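Local coordinates for alpha-glucosidase (Pseudoalteromonas sp. K8, PDB 5HQA), which hydrolyses alpha-glucosides as a calcium-containing, chloride-activated member of glycoside hydrolase family 97, and is captured here with the inhibitor acarbose, at residues A[46-49]-A[50-54]; A[66-70]-A[71-75]; A[244-247]-A[248-252]; A[363-366]-A[367-370]; A[423-426]-A[427-431]. One frame throughout, in Å; residues are numbered along the deposited sequence. Where two conformers were deposited one is given.

The five contacts are local and follow one another along the chain in numerical order. Contacts 1, 2 and 3 belong to the N-terminal family region of mostly antiparallel sheets. Contacts 4 and 5 belong to the catalytic region with its parallel sheet. Contacts 1 and 2 lie at opposite ends of strand 53-67, with centres about 41 Å apart. Contacts 2 and 3 touch, their centres about 12 Å apart, through a salt bridge of Arg-73 with Asp-244. Contacts 4 and 5 lie on helices 363-379 and 413-428, with centres about 15 Å apart, and meet where Met-370 packs on Leu-425. Contact 2 also bonds to Asp-553, Ser-557 and Arg-575 of the C-terminal family region and to Arg-445 of the catalytic region.

Contact 1 (A[46-49]-A[50-54]); sequences APFS and NSFKI
The loop that leads from strand 30-42 into strand 53-67 of the N-terminal beta region is folded round Phe-48 and Phe-52. CZ of Phe-52 meets CD1 of Phe-48 at 3.6 Å. The two rings are oblique, with centroids 5.2 Å apart and planes at 58°. CE2 of Phe-52 lies over one face of the Phe-48 ring. In both residues CG stands anti to the carbonyl carbon, and the rings meet inside the bend. CE1 of Phe-52 also comes to 3.6 Å from CA of Phe-48. Beyond the pair, Phe-52 meets the ring of Tyr-97 and touches Pro-21, while Phe-48 touches Gln-117.

The polar side of the bend holds water 1, which lies at the edge of the Phe-52 ring and in its plane. The water accepts from the backbone N of Ser-49 at 2.9 Å. O of Asn-50 at 2.8 Å and O of Pro-47 at 3.2 Å are both within donor reach of this water, which has more acceptors nearby than protons. ND2 of Asn-50 donates to OG of Ser-51 at 3.3 Å. This bond is nearly straight, at 172°, and lies in the amide plane. The contact thus divides by chemistry: two buried aromatic rings meet on the inner side of the loop, and a bridging water serves backbone polar groups that do not bond each other directly.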
loop_
_atom_site.group_PDB
_atom_site.type_symbol
_atom_site.label_atom_id
_atom_site.label_comp_id
_atom_site.label_asym_id
_atom_site.label_seq_id
_atom_site.Cartn_x
_atom_site.Cartn_y
_atom_site.Cartn_z
ATOM N N ALA A 46 -20.094 24.961 -17.719
ATOM C CA ALA A 46 -19.054 25.439 -18.624
ATOM C C ALA A 46 -17.671 25.069 -18.080
ATOM O O ALA A 46 -17.481 24.974 -16.861
ATOM C CB ALA A 46 -19.159 26.953 -18.806
ATOM N N PRO A 47 -16.684 24.853 -18.956
ATOM C CA PRO A 47 -15.389 24.335 -18.491
ATOM C C PRO A 47 -14.568 25.356 -17.714
ATOM O O PRO A 47 -14.701 26.571 -17.887
ATOM C CB PRO A 47 -14.679 23.939 -19.793
ATOM C CG PRO A 47 -15.296 24.804 -20.835
ATOM C CD PRO A 47 -16.741 24.944 -20.427
ATOM N N PHE A 48 -13.706 24.841 -16.836
ATOM C CA PHE A 48 -12.646 25.639 -16.212
ATOM C C PHE A 48 -11.369 25.303 -16.970
ATOM O O PHE A 48 -10.601 24.425 -16.586
ATOM C CB PHE A 48 -12.502 25.322 -14.722
ATOM C CG PHE A 48 -13.564 25.932 -13.850
ATOM C CD1 PHE A 48 -14.612 26.655 -14.393
ATOM C CD2 PHE A 48 -13.501 25.788 -12.472
ATOM C CE1 PHE A 48 -15.591 27.221 -13.577
ATOM C CE2 PHE A 48 -14.468 26.356 -11.654
ATOM C CZ PHE A 48 -15.513 27.070 -12.209
ATOM N N SER A 49 -11.152 26.005 -18.081
ATOM C CA SER A 49 -10.003 25.688 -18.920
ATOM C C SER A 49 -9.258 26.956 -19.321
ATOM O O SER A 49 -8.481 27.496 -18.530
ATOM C CB SER A 49 -10.441 24.885 -20.153
ATOM O OG SER A 49 -11.416 25.576 -20.912
ATOM N N ASN A 50 -9.485 27.448 -20.533
ATOM C CA ASN A 50 -8.716 28.591 -21.000
ATOM C C ASN A 50 -9.264 29.905 -20.435
ATOM O O ASN A 50 -10.371 29.975 -19.894
ATOM C CB ASN A 50 -8.698 28.623 -22.527
ATOM C CG ASN A 50 -10.052 28.369 -23.116
ATOM O OD1 ASN A 50 -10.370 27.243 -23.508
ATOM N ND2 ASN A 50 -10.879 29.409 -23.164
ATOM N N SER A 51 -8.449 30.956 -20.554
ATOM C CA SER A 51 -8.795 32.340 -20.230
ATOM C C SER A 51 -8.871 32.617 -18.732
ATOM O O SER A 51 -9.348 33.691 -18.332
ATOM C CB SER A 51 -10.113 32.770 -20.883
ATOM O OG SER A 51 -10.111 32.456 -22.264
ATOM N N PHE A 52 -8.424 31.693 -17.889
ATOM C CA PHE A 52 -8.275 31.973 -16.468
ATOM C C PHE A 52 -6.935 32.660 -16.227
ATOM O O PHE A 52 -5.902 32.216 -16.743
ATOM C CB PHE A 52 -8.370 30.678 -15.658
ATOM C CG PHE A 52 -9.782 30.221 -15.417
ATOM C CD1 PHE A 52 -10.495 29.565 -16.411
ATOM C CD2 PHE A 52 -10.401 30.453 -14.194
ATOM C CE1 PHE A 52 -11.804 29.150 -16.191
ATOM C CE2 PHE A 52 -11.703 30.034 -13.964
ATOM C CZ PHE A 52 -12.410 29.387 -14.969
ATOM N N LYS A 53 -6.951 33.746 -15.449
ATOM C CA LYS A 53 -5.747 34.502 -15.134
ATOM C C LYS A 53 -5.504 34.495 -13.628
ATOM O O LYS A 53 -6.447 34.450 -12.833
ATOM C CB LYS A 53 -5.845 35.958 -15.638
ATOM C CG LYS A 53 -6.060 36.100 -17.152
ATOM C CD LYS A 53 -4.895 35.508 -17.928
ATOM C CE LYS A 53 -5.187 35.425 -19.419
ATOM N NZ LYS A 53 -4.210 34.525 -20.108
ATOM N N ILE A 54 -4.225 34.550 -13.245
ATOM C CA ILE A 54 -3.862 34.637 -11.832
ATOM C C ILE A 54 -4.211 36.021 -11.305
ATOM O O ILE A 54 -3.784 37.041 -11.862
ATOM C CB ILE A 54 -2.368 34.344 -11.632
ATOM C CG1 ILE A 54 -2.028 32.912 -12.067
ATOM C CG2 ILE A 54 -1.970 34.577 -10.162
ATOM C CD1 ILE A 54 -0.529 32.657 -12.220
HETATM O O HOH W 1 -12.430 28.163 -19.512
#

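Contact 2 (A[66-70]-A[71-75]); sequences WQQPW and GERQT
The side chains of Gln-67 and Gln-74 run alongside each other and point the same way, but their amide planes are turned 85° apart. NE2 of Gln-74 donates to OE1 of Gln-67 at 3.1 Å. The acceptor lies in the amide plane of Gln-74, but the donor stands above the carbonyl plane of Gln-67. Water 2 donates to the same OE1 and also reaches OG1 of Thr-75.

The amide of Gln-68 has two acceptors at its NE2. O of Arg-73 is 3.0 Å away, tilted 20° from the amide plane, and the bond lies in its carbonyl plane. OE1 of Glu-72 is 3.1 Å away, within the Gln-68 amide plane, yet NE2 meets it from above the carboxylate. Glu-72 reaches this place with its chain bent at chi2 (-85°), and its OE2 forms a salt bridge with Arg-445.

These bonds close the connection between the antiparallel strands 53-67 and 75-89. Gln-67 and Thr-75 form a non-hydrogen-bonded pair. Next to it, N of Gln-68 donates to O of Gln-74 at 2.8 Å. At the far end of the turn, Gly-71 has backbone angles that call for glycine; a CB there would clash with NE2 of Gln-68. Its N bonds to Asp-553.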
loop_
_atom_site.group_PDB
_atom_site.type_symbol
_atom_site.label_atom_id
_atom_site.label_comp_id
_atom_site.label_asym_id
_atom_site.label_seq_id
_atom_site.Cartn_x
_atom_site.Cartn_y
_atom_site.Cartn_z
ATOM N N TRP A 66 4.671 15.706 14.057
ATOM C CA TRP A 66 3.546 15.061 14.719
ATOM C C TRP A 66 3.891 13.596 14.962
ATOM O O TRP A 66 4.837 13.055 14.380
ATOM C CB TRP A 66 2.252 15.211 13.897
ATOM C CG TRP A 66 2.354 14.730 12.467
ATOM C CD1 TRP A 66 2.897 15.406 11.406
ATOM C CD2 TRP A 66 1.874 13.480 11.943
ATOM N NE1 TRP A 66 2.793 14.646 10.254
ATOM C CE2 TRP A 66 2.168 13.463 10.560
ATOM C CE3 TRP A 66 1.223 12.376 12.509
ATOM C CZ2 TRP A 66 1.837 12.378 9.737
ATOM C CZ3 TRP A 66 0.896 11.298 11.688
ATOM C CH2 TRP A 66 1.205 11.311 10.320
ATOM N N GLN A 67 3.125 12.956 15.840
ATOM C CA GLN A 67 3.411 11.592 16.264
ATOM C C GLN A 67 2.363 10.627 15.716
ATOM O O GLN A 67 1.160 10.897 15.796
ATOM C CB GLN A 67 3.479 11.492 17.792
ATOM C CG GLN A 67 3.698 10.055 18.263
ATOM C CD GLN A 67 4.450 9.959 19.574
ATOM O OE1 GLN A 67 5.508 10.570 19.744
ATOM N NE2 GLN A 67 3.913 9.180 20.510
ATOM N N GLN A 68 2.829 9.493 15.151
ATOM C CA GLN A 68 1.898 8.472 14.673
ATOM C C GLN A 68 1.497 7.538 15.809
ATOM O O GLN A 68 2.322 7.211 16.665
ATOM C CB GLN A 68 2.523 7.639 13.565
ATOM C CG GLN A 68 3.066 8.428 12.403
ATOM C CD GLN A 68 2.988 7.616 11.136
ATOM O OE1 GLN A 68 1.910 7.469 10.561
ATOM N NE2 GLN A 68 4.119 7.058 10.705
ATOM N N PRO A 69 0.246 7.073 15.835
ATOM C CA PRO A 69 -0.105 6.032 16.817
ATOM C C PRO A 69 0.616 4.724 16.549
ATOM O O PRO A 69 0.972 4.008 17.489
ATOM C CB PRO A 69 -1.625 5.892 16.649
ATOM C CG PRO A 69 -1.884 6.317 15.226
ATOM C CD PRO A 69 -0.887 7.429 14.959
ATOM N N TRP A 70 0.823 4.397 15.279
ATOM C CA TRP A 70 1.595 3.254 14.818
ATOM C C TRP A 70 2.111 3.639 13.446
ATOM O O TRP A 70 1.570 4.540 12.802
ATOM C CB TRP A 70 0.750 1.977 14.726
ATOM C CG TRP A 70 -0.497 2.167 13.899
ATOM C CD1 TRP A 70 -1.742 2.494 14.363
ATOM C CD2 TRP A 70 -0.618 2.060 12.474
ATOM N NE1 TRP A 70 -2.631 2.587 13.314
ATOM C CE2 TRP A 70 -1.966 2.327 12.145
ATOM C CE3 TRP A 70 0.277 1.755 11.443
ATOM C CZ2 TRP A 70 -2.438 2.300 10.829
ATOM C CZ3 TRP A 70 -0.192 1.730 10.141
ATOM C CH2 TRP A 70 -1.539 1.995 9.845
ATOM N N GLY A 71 3.151 2.968 12.986
ATOM C CA GLY A 71 3.663 3.301 11.675
ATOM C C GLY A 71 5.077 2.802 11.462
ATOM O O GLY A 71 5.612 2.008 12.241
ATOM N N GLU A 72 5.655 3.285 10.363
ATOM C CA GLU A 72 7.034 3.019 9.992
ATOM C C GLU A 72 8.004 3.967 10.685
ATOM O O GLU A 72 9.217 3.729 10.665
ATOM C CB GLU A 72 7.174 3.115 8.465
ATOM C CG GLU A 72 6.970 4.524 7.871
ATOM C CD GLU A 72 5.506 4.907 7.601
ATOM O OE1 GLU A 72 4.683 4.953 8.547
ATOM O OE2 GLU A 72 5.184 5.193 6.421
ATOM N N ARG A 73 7.495 5.029 11.298
ATOM C CA ARG A 73 8.291 5.897 12.147
ATOM C C ARG A 73 7.338 6.564 13.125
ATOM O O ARG A 73 6.157 6.762 12.822
ATOM C CB ARG A 73 9.087 6.939 11.343
ATOM C CG ARG A 73 8.242 7.871 10.484
ATOM C CD ARG A 73 9.130 8.793 9.630
ATOM N NE ARG A 73 10.236 8.054 9.022
ATOM C CZ ARG A 73 10.194 7.489 7.822
ATOM N NH1 ARG A 73 11.245 6.827 7.367
ATOM N NH2 ARG A 73 9.109 7.584 7.074
ATOM N N GLN A 74 7.862 6.893 14.307
ATOM C CA GLN A 74 7.032 7.457 15.361
ATOM C C GLN A 74 6.783 8.947 15.154
ATOM O O GLN A 74 5.649 9.415 15.317
ATOM C CB GLN A 74 7.694 7.208 16.710
ATOM C CG GLN A 74 7.042 7.928 17.863
ATOM C CD GLN A 74 7.545 7.403 19.186
ATOM O OE1 GLN A 74 8.326 6.449 19.227
ATOM N NE2 GLN A 74 7.094 8.009 20.278
ATOM N N THR A 75 7.815 9.701 14.784
ATOM C CA THR A 75 7.714 11.142 14.569
ATOM C C THR A 75 7.830 11.459 13.083
ATOM O O THR A 75 8.776 11.019 12.421
ATOM C CB THR A 75 8.803 11.874 15.347
ATOM O OG1 THR A 75 8.686 11.542 16.733
ATOM C CG2 THR A 75 8.662 13.376 15.181
HETATM O O HOH W 2 6.628 12.343 18.255
#

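Contact 3 (A[244-247]-A[248-252]); sequences DIIL and NLNEP
CG of Asn-250 stands anti to its carbonyl carbon (chi1 -83°), and a chi2 of -93° turns ND2 to O of Ile-246. ND2 thus bonds back over the C-terminal end of the short helix 245-248 in the N-terminal beta region. This bond is 2.8 Å, with the acceptor in the amide plane. Ile-246 O also accepts from N of Leu-249 at 3.3 Å, and the two donors come from opposite faces of its carbonyl plane. N of Asn-250 donates to O of Leu-247 at 3.1 Å. ND2 of Asn-250 also bonds to O of Thr-442. A leucine in place of Asn-250 would probably leave the Ile-246 and Thr-442 carbonyls without this shared donor.

N of Asn-248, in the last helical residue, reaches back 2.9 Å to O of Asp-244, the N-cap residue, nearly along the C=O axis. In its side chain, OD1 accepts from NE1 of Trp-66 and ND2 donates to O of Val-77. Ile-245 and Leu-249 lie side by side, pointing the same way, and both touch Phe-104; CG1 of Ile-245 is 4.0 Å from CD1 of Leu-249.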
loop_
_atom_site.group_PDB
_atom_site.type_symbol
_atom_site.label_atom_id
_atom_site.label_comp_id
_atom_site.label_asym_id
_atom_site.label_seq_id
_atom_site.Cartn_x
_atom_site.Cartn_y
_atom_site.Cartn_z
ATOM N N ASP A 244 7.915 11.277 3.718
ATOM C CA ASP A 244 6.629 11.217 4.408
ATOM C C ASP A 244 5.551 12.055 3.719
ATOM O O ASP A 244 4.544 12.399 4.348
ATOM C CB ASP A 244 6.781 11.692 5.854
ATOM C CG ASP A 244 7.618 10.750 6.697
ATOM O OD1 ASP A 244 7.279 9.549 6.782
ATOM O OD2 ASP A 244 8.618 11.217 7.285
ATOM N N ILE A 245 5.743 12.402 2.448
ATOM C CA ILE A 245 4.865 13.389 1.826
ATOM C C ILE A 245 3.418 12.893 1.787
ATOM O O ILE A 245 2.482 13.669 2.016
ATOM C CB ILE A 245 5.396 13.771 0.433
ATOM C CG1 ILE A 245 4.609 14.949 -0.132
ATOM C CG2 ILE A 245 5.355 12.573 -0.531
ATOM C CD1 ILE A 245 5.219 15.492 -1.403
ATOM N N ILE A 246 3.202 11.593 1.546
ATOM C CA ILE A 246 1.824 11.101 1.452
ATOM C C ILE A 246 1.103 11.283 2.785
ATOM O O ILE A 246 -0.009 11.823 2.840
ATOM C CB ILE A 246 1.789 9.631 0.991
ATOM C CG1 ILE A 246 2.409 9.481 -0.407
ATOM C CG2 ILE A 246 0.349 9.117 0.987
ATOM C CD1 ILE A 246 1.761 10.367 -1.474
ATOM N N LEU A 247 1.727 10.853 3.885
ATOM C CA LEU A 247 1.110 11.059 5.193
ATOM C C LEU A 247 0.925 12.537 5.496
ATOM O O LEU A 247 -0.108 12.941 6.043
ATOM C CB LEU A 247 1.953 10.417 6.291
ATOM C CG LEU A 247 1.930 8.890 6.392
ATOM C CD1 LEU A 247 2.971 8.456 7.418
ATOM C CD2 LEU A 247 0.544 8.399 6.791
ATOM N N ASN A 248 1.930 13.360 5.175
ATOM C CA ASN A 248 1.866 14.776 5.537
ATOM C C ASN A 248 0.745 15.511 4.821
ATOM O O ASN A 248 0.317 16.575 5.286
ATOM C CB ASN A 248 3.198 15.462 5.243
ATOM C CG ASN A 248 4.156 15.371 6.413
ATOM O OD1 ASN A 248 3.730 15.385 7.569
ATOM N ND2 ASN A 248 5.450 15.273 6.126
ATOM N N LEU A 249 0.257 14.978 3.708
ATOM C CA LEU A 249 -0.809 15.644 2.979
ATOM C C LEU A 249 -2.194 15.209 3.436
ATOM O O LEU A 249 -3.187 15.725 2.925
ATOM C CB LEU A 249 -0.644 15.401 1.479
ATOM C CG LEU A 249 0.565 16.123 0.884
ATOM C CD1 LEU A 249 0.691 15.777 -0.573
ATOM C CD2 LEU A 249 0.442 17.647 1.061
ATOM N N ASN A 250 -2.291 14.287 4.384
ATOM C CA ASN A 250 -3.583 13.852 4.892
ATOM C C ASN A 250 -3.972 14.610 6.156
ATOM O O ASN A 250 -3.128 15.162 6.871
ATOM C CB ASN A 250 -3.567 12.350 5.162
ATOM C CG ASN A 250 -3.834 11.553 3.911
ATOM O OD1 ASN A 250 -4.981 11.195 3.630
ATOM N ND2 ASN A 250 -2.789 11.322 3.116
ATOM N N GLU A 251 -5.280 14.627 6.421
ATOM C CA GLU A 251 -5.799 15.286 7.609
ATOM C C GLU A 251 -5.400 14.509 8.863
ATOM O O GLU A 251 -5.236 13.285 8.820
ATOM C CB GLU A 251 -7.322 15.397 7.551
ATOM C CG GLU A 251 -7.865 16.214 6.395
ATOM C CD GLU A 251 -9.363 16.441 6.507
ATOM O OE1 GLU A 251 -9.787 17.297 7.314
ATOM O OE2 GLU A 251 -10.119 15.747 5.797
ATOM N N PRO A 252 -5.248 15.195 9.994
ATOM C CA PRO A 252 -4.909 14.491 11.238
ATOM C C PRO A 252 -6.002 13.519 11.671
ATOM O O PRO A 252 -7.177 13.650 11.312
ATOM C CB PRO A 252 -4.748 15.627 12.258
ATOM C CG PRO A 252 -4.505 16.847 11.441
ATOM C CD PRO A 252 -5.268 16.656 10.165
#

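Contact 4 (A[363-366]-A[367-370]); sequences VSNY and RKQM
The methyl end of Met-370 lies over the face of the Tyr-366 ring. CE is 3.8 Å from the ring centroid, 20° off the normal, a CH-pi contact displaced toward the rim at CD2 and CE2. SD stands farther off, 4.9 Å from the centroid, in an oblique Met-aromatic contact. The Met-370 chain bends at chi3 (-73°), and this folds the methyl group over the ring. The hydroxyl of Tyr-366 bonds to His-357 and Asn-422, and its ring also meets Phe-330.

A polar group forms on another side of the helix. NE2 of Gln-369 is shared among three acceptors. It donates to O of Asn-365 at 3.2 Å, from above the carbonyl plane, makes a weak bond of 3.0 Å to OD1 of Asn-365, and bonds to O of Phe-328 in a nearby loop. NZ of Lys-368 adds another weak bond to that OD1, at 3.1 Å. ND2 of Asn-365 also donates to O of Phe-328, and OE1 of Gln-369 accepts from N of Phe-330. Replacing Gln-369 by an alanine would probably leave O of Asn-365 without its side-chain donor and the Phe-330 N-H without this acceptor.

Arg-367 turns instead to Glu-418 in a salt bridge. Residues 363-370 open helix 363-379, the crossover helix of a beta-alpha-beta unit between the parallel strands 352-358 and 384-388, as in a TIM-barrel type catalytic domain.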
loop_
_atom_site.group_PDB
_atom_site.type_symbol
_atom_site.label_atom_id
_atom_site.label_comp_id
_atom_site.label_asym_id
_atom_site.label_seq_id
_atom_site.Cartn_x
_atom_site.Cartn_y
_atom_site.Cartn_z
ATOM N N VAL A 363 -21.052 -5.498 -3.478
ATOM C CA VAL A 363 -20.923 -4.642 -2.306
ATOM C C VAL A 363 -22.273 -4.304 -1.690
ATOM O O VAL A 363 -22.321 -3.898 -0.522
ATOM C CB VAL A 363 -20.134 -3.364 -2.648
ATOM C CG1 VAL A 363 -18.705 -3.744 -3.060
ATOM C CG2 VAL A 363 -20.825 -2.576 -3.763
ATOM N N SER A 364 -23.371 -4.473 -2.425
ATOM C CA SER A 364 -24.676 -4.192 -1.839
ATOM C C SER A 364 -25.101 -5.299 -0.889
ATOM O O SER A 364 -25.681 -5.024 0.165
ATOM C CB SER A 364 -25.719 -4.001 -2.938
ATOM O OG SER A 364 -25.423 -2.841 -3.700
ATOM N N ASN A 365 -24.817 -6.555 -1.248
ATOM C CA ASN A 365 -25.078 -7.666 -0.340
ATOM C C ASN A 365 -24.262 -7.534 0.939
ATOM O O ASN A 365 -24.732 -7.895 2.024
ATOM C CB ASN A 365 -24.773 -8.994 -1.034
ATOM C CG ASN A 365 -24.980 -10.187 -0.119
ATOM O OD1 ASN A 365 -26.075 -10.403 0.395
ATOM N ND2 ASN A 365 -23.928 -10.975 0.086
ATOM N N TYR A 366 -23.032 -7.028 0.831
ATOM C CA TYR A 366 -22.228 -6.785 2.027
ATOM C C TYR A 366 -22.785 -5.612 2.823
ATOM O O TYR A 366 -22.953 -5.698 4.044
ATOM C CB TYR A 366 -20.779 -6.519 1.623
ATOM C CG TYR A 366 -19.788 -6.352 2.762
ATOM C CD1 TYR A 366 -19.954 -7.008 3.979
ATOM C CD2 TYR A 366 -18.668 -5.541 2.602
ATOM C CE1 TYR A 366 -19.023 -6.855 5.014
ATOM C CE2 TYR A 366 -17.737 -5.388 3.618
ATOM C CZ TYR A 366 -17.918 -6.045 4.815
ATOM O OH TYR A 366 -16.986 -5.867 5.810
ATOM N N ARG A 367 -23.084 -4.508 2.136
ATOM C CA ARG A 367 -23.552 -3.303 2.816
ATOM C C ARG A 367 -24.807 -3.579 3.638
ATOM O O ARG A 367 -24.937 -3.092 4.770
ATOM C CB ARG A 367 -23.806 -2.202 1.782
ATOM C CG ARG A 367 -24.641 -1.041 2.285
ATOM C CD ARG A 367 -23.820 -0.078 3.108
ATOM N NE ARG A 367 -23.007 0.791 2.265
ATOM C CZ ARG A 367 -22.989 2.117 2.336
ATOM N NH1 ARG A 367 -23.733 2.757 3.219
ATOM N NH2 ARG A 367 -22.202 2.802 1.527
ATOM N N LYS A 368 -25.736 -4.374 3.101
ATOM C CA LYS A 368 -26.975 -4.598 3.833
ATOM C C LYS A 368 -26.757 -5.424 5.090
ATOM O O LYS A 368 -27.544 -5.301 6.032
ATOM C CB LYS A 368 -28.030 -5.248 2.930
ATOM C CG LYS A 368 -27.881 -6.732 2.695
ATOM C CD LYS A 368 -28.808 -7.192 1.557
ATOM C CE LYS A 368 -28.575 -8.663 1.178
ATOM N NZ LYS A 368 -28.745 -8.929 -0.293
ATOM N N GLN A 369 -25.694 -6.227 5.146
ATOM C CA GLN A 369 -25.411 -7.064 6.310
ATOM C C GLN A 369 -24.319 -6.492 7.203
ATOM O O GLN A 369 -24.027 -7.069 8.254
ATOM C CB GLN A 369 -24.991 -8.468 5.870
ATOM C CG GLN A 369 -25.961 -9.180 4.968
ATOM C CD GLN A 369 -25.449 -10.552 4.595
ATOM O OE1 GLN A 369 -25.197 -11.392 5.468
ATOM N NE2 GLN A 369 -25.266 -10.787 3.296
ATOM N N MET A 370 -23.720 -5.370 6.810
ATOM C CA MET A 370 -22.472 -4.928 7.419
ATOM C C MET A 370 -22.642 -4.605 8.901
ATOM O O MET A 370 -21.782 -4.952 9.721
ATOM C CB MET A 370 -21.954 -3.714 6.654
ATOM C CG MET A 370 -20.503 -3.427 6.857
ATOM S SD MET A 370 -20.031 -1.979 5.898
ATOM C CE MET A 370 -20.053 -2.643 4.233
#

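Contact 5 (A[423-426]-A[427-431]); sequences VKLA and AKHKI
A Schellman motif ends helix 413-428 in the catalytic domain, where Ile-431 folds back on Ala-426. Two backbone bonds define it: N of Ile-431 donates to O of Ala-426 at 2.9 Å, and N of Lys-430 donates to O of Ala-427. Lys-430 is the C-prime residue, with a positive phi of 54°. In addition, O of Ala-426 accepts from N of His-429 at 2.9 Å. The donors from His-429 and Ile-431 reach this oxygen from opposite faces of its carbonyl plane.

One side-chain bond lies at this helix end. ND1 of His-429 donates to O of Leu-425 at 2.9 Å. The oxygen lies in the imidazole plane, while the nitrogen stands above the carbonyl plane. CG of His-429 is anti to the carbonyl carbon (chi1 -60°), which swings the ring back beside the last helical turn, and chi2 (81°) turns ND1 to the oxygen. This bond fixes the rotation of the ring.

Apolar contacts are fewer. CD1 of Leu-425 approaches CE1 of His-429 at 3.8 Å. CB of Ala-426 is 4.1 Å from CB of Ile-431. Phe-374 of helix 363-379 packs on Leu-425, Ala-426 and Ile-431.

Water contributes the last link. Water 3 donates to O of Lys-424 at 2.8 Å and accepts from NZ of Lys-428 at 3.2 Å; the Lys-428 chain bends at chi4 to reach it.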
loop_
_atom_site.group_PDB
_atom_site.type_symbol
_atom_site.label_atom_id
_atom_site.label_comp_id
_atom_site.label_asym_id
_atom_site.label_seq_id
_atom_site.Cartn_x
_atom_site.Cartn_y
_atom_site.Cartn_z
ATOM N N VAL A 423 -14.694 1.261 6.652
ATOM C CA VAL A 423 -13.669 1.573 7.650
ATOM C C VAL A 423 -14.257 2.381 8.803
ATOM O O VAL A 423 -13.972 2.117 9.978
ATOM C CB VAL A 423 -12.498 2.313 6.974
ATOM C CG1 VAL A 423 -11.552 2.911 8.009
ATOM C CG2 VAL A 423 -11.753 1.363 6.021
ATOM N N LYS A 424 -15.085 3.378 8.491
ATOM C CA LYS A 424 -15.660 4.206 9.546
ATOM C C LYS A 424 -16.643 3.414 10.400
ATOM O O LYS A 424 -16.689 3.584 11.625
ATOM C CB LYS A 424 -16.357 5.421 8.940
ATOM C CG LYS A 424 -15.441 6.517 8.434
ATOM C CD LYS A 424 -16.294 7.517 7.678
ATOM C CE LYS A 424 -15.667 8.877 7.589
ATOM N NZ LYS A 424 -16.549 9.782 6.793
ATOM N N LEU A 425 -17.456 2.567 9.772
ATOM C CA LEU A 425 -18.361 1.725 10.548
ATOM C C LEU A 425 -17.581 0.737 11.411
ATOM O O LEU A 425 -17.920 0.522 12.583
ATOM C CB LEU A 425 -19.329 0.989 9.622
ATOM C CG LEU A 425 -20.384 0.138 10.328
ATOM C CD1 LEU A 425 -21.219 1.000 11.257
ATOM C CD2 LEU A 425 -21.273 -0.553 9.311
ATOM N N ALA A 426 -16.518 0.142 10.856
ATOM C CA ALA A 426 -15.673 -0.749 11.649
ATOM C C ALA A 426 -15.104 -0.033 12.868
ATOM O O ALA A 426 -15.043 -0.607 13.965
ATOM C CB ALA A 426 -14.545 -1.310 10.783
ATOM N N ALA A 427 -14.693 1.227 12.700
ATOM C CA ALA A 427 -14.116 1.974 13.812
ATOM C C ALA A 427 -15.110 2.153 14.951
ATOM O O ALA A 427 -14.711 2.173 16.120
ATOM C CB ALA A 427 -13.611 3.332 13.333
ATOM N N LYS A 428 -16.403 2.280 14.643
ATOM C CA LYS A 428 -17.391 2.368 15.716
ATOM C C LYS A 428 -17.456 1.092 16.545
ATOM O O LYS A 428 -17.947 1.133 17.677
ATOM C CB LYS A 428 -18.775 2.675 15.151
ATOM C CG LYS A 428 -18.890 4.040 14.503
ATOM C CD LYS A 428 -20.299 4.276 13.981
ATOM C CE LYS A 428 -20.484 5.715 13.522
ATOM N NZ LYS A 428 -19.466 6.121 12.511
ATOM N N HIS A 429 -16.986 -0.035 16.005
ATOM C CA HIS A 429 -16.930 -1.308 16.718
ATOM C C HIS A 429 -15.536 -1.623 17.247
ATOM O O HIS A 429 -15.296 -2.745 17.708
ATOM C CB HIS A 429 -17.407 -2.437 15.801
ATOM C CG HIS A 429 -18.814 -2.263 15.328
ATOM N ND1 HIS A 429 -19.146 -1.448 14.268
ATOM C CD2 HIS A 429 -19.980 -2.776 15.789
ATOM C CE1 HIS A 429 -20.454 -1.475 14.087
ATOM N NE2 HIS A 429 -20.983 -2.279 14.993
ATOM N N LYS A 430 -14.622 -0.651 17.191
ATOM C CA LYS A 430 -13.207 -0.847 17.522
ATOM C C LYS A 430 -12.604 -2.000 16.720
ATOM O O LYS A 430 -11.849 -2.828 17.240
ATOM C CB LYS A 430 -13.010 -1.033 19.027
ATOM C CG LYS A 430 -13.322 0.255 19.804
ATOM C CD LYS A 430 -13.052 0.119 21.299
ATOM C CE LYS A 430 -13.473 1.381 22.062
ATOM N NZ LYS A 430 -13.319 2.597 21.217
ATOM N N ILE A 431 -12.917 -2.030 15.424
ATOM C CA ILE A 431 -12.397 -3.030 14.497
ATOM C C ILE A 431 -11.511 -2.332 13.471
ATOM O O ILE A 431 -11.880 -1.276 12.941
ATOM C CB ILE A 431 -13.543 -3.803 13.818
ATOM C CG1 ILE A 431 -14.261 -4.684 14.855
ATOM C CG2 ILE A 431 -13.035 -4.611 12.621
ATOM C CD1 ILE A 431 -15.503 -5.366 14.329
HETATM O O HOH W 3 -16.298 6.081 12.742
#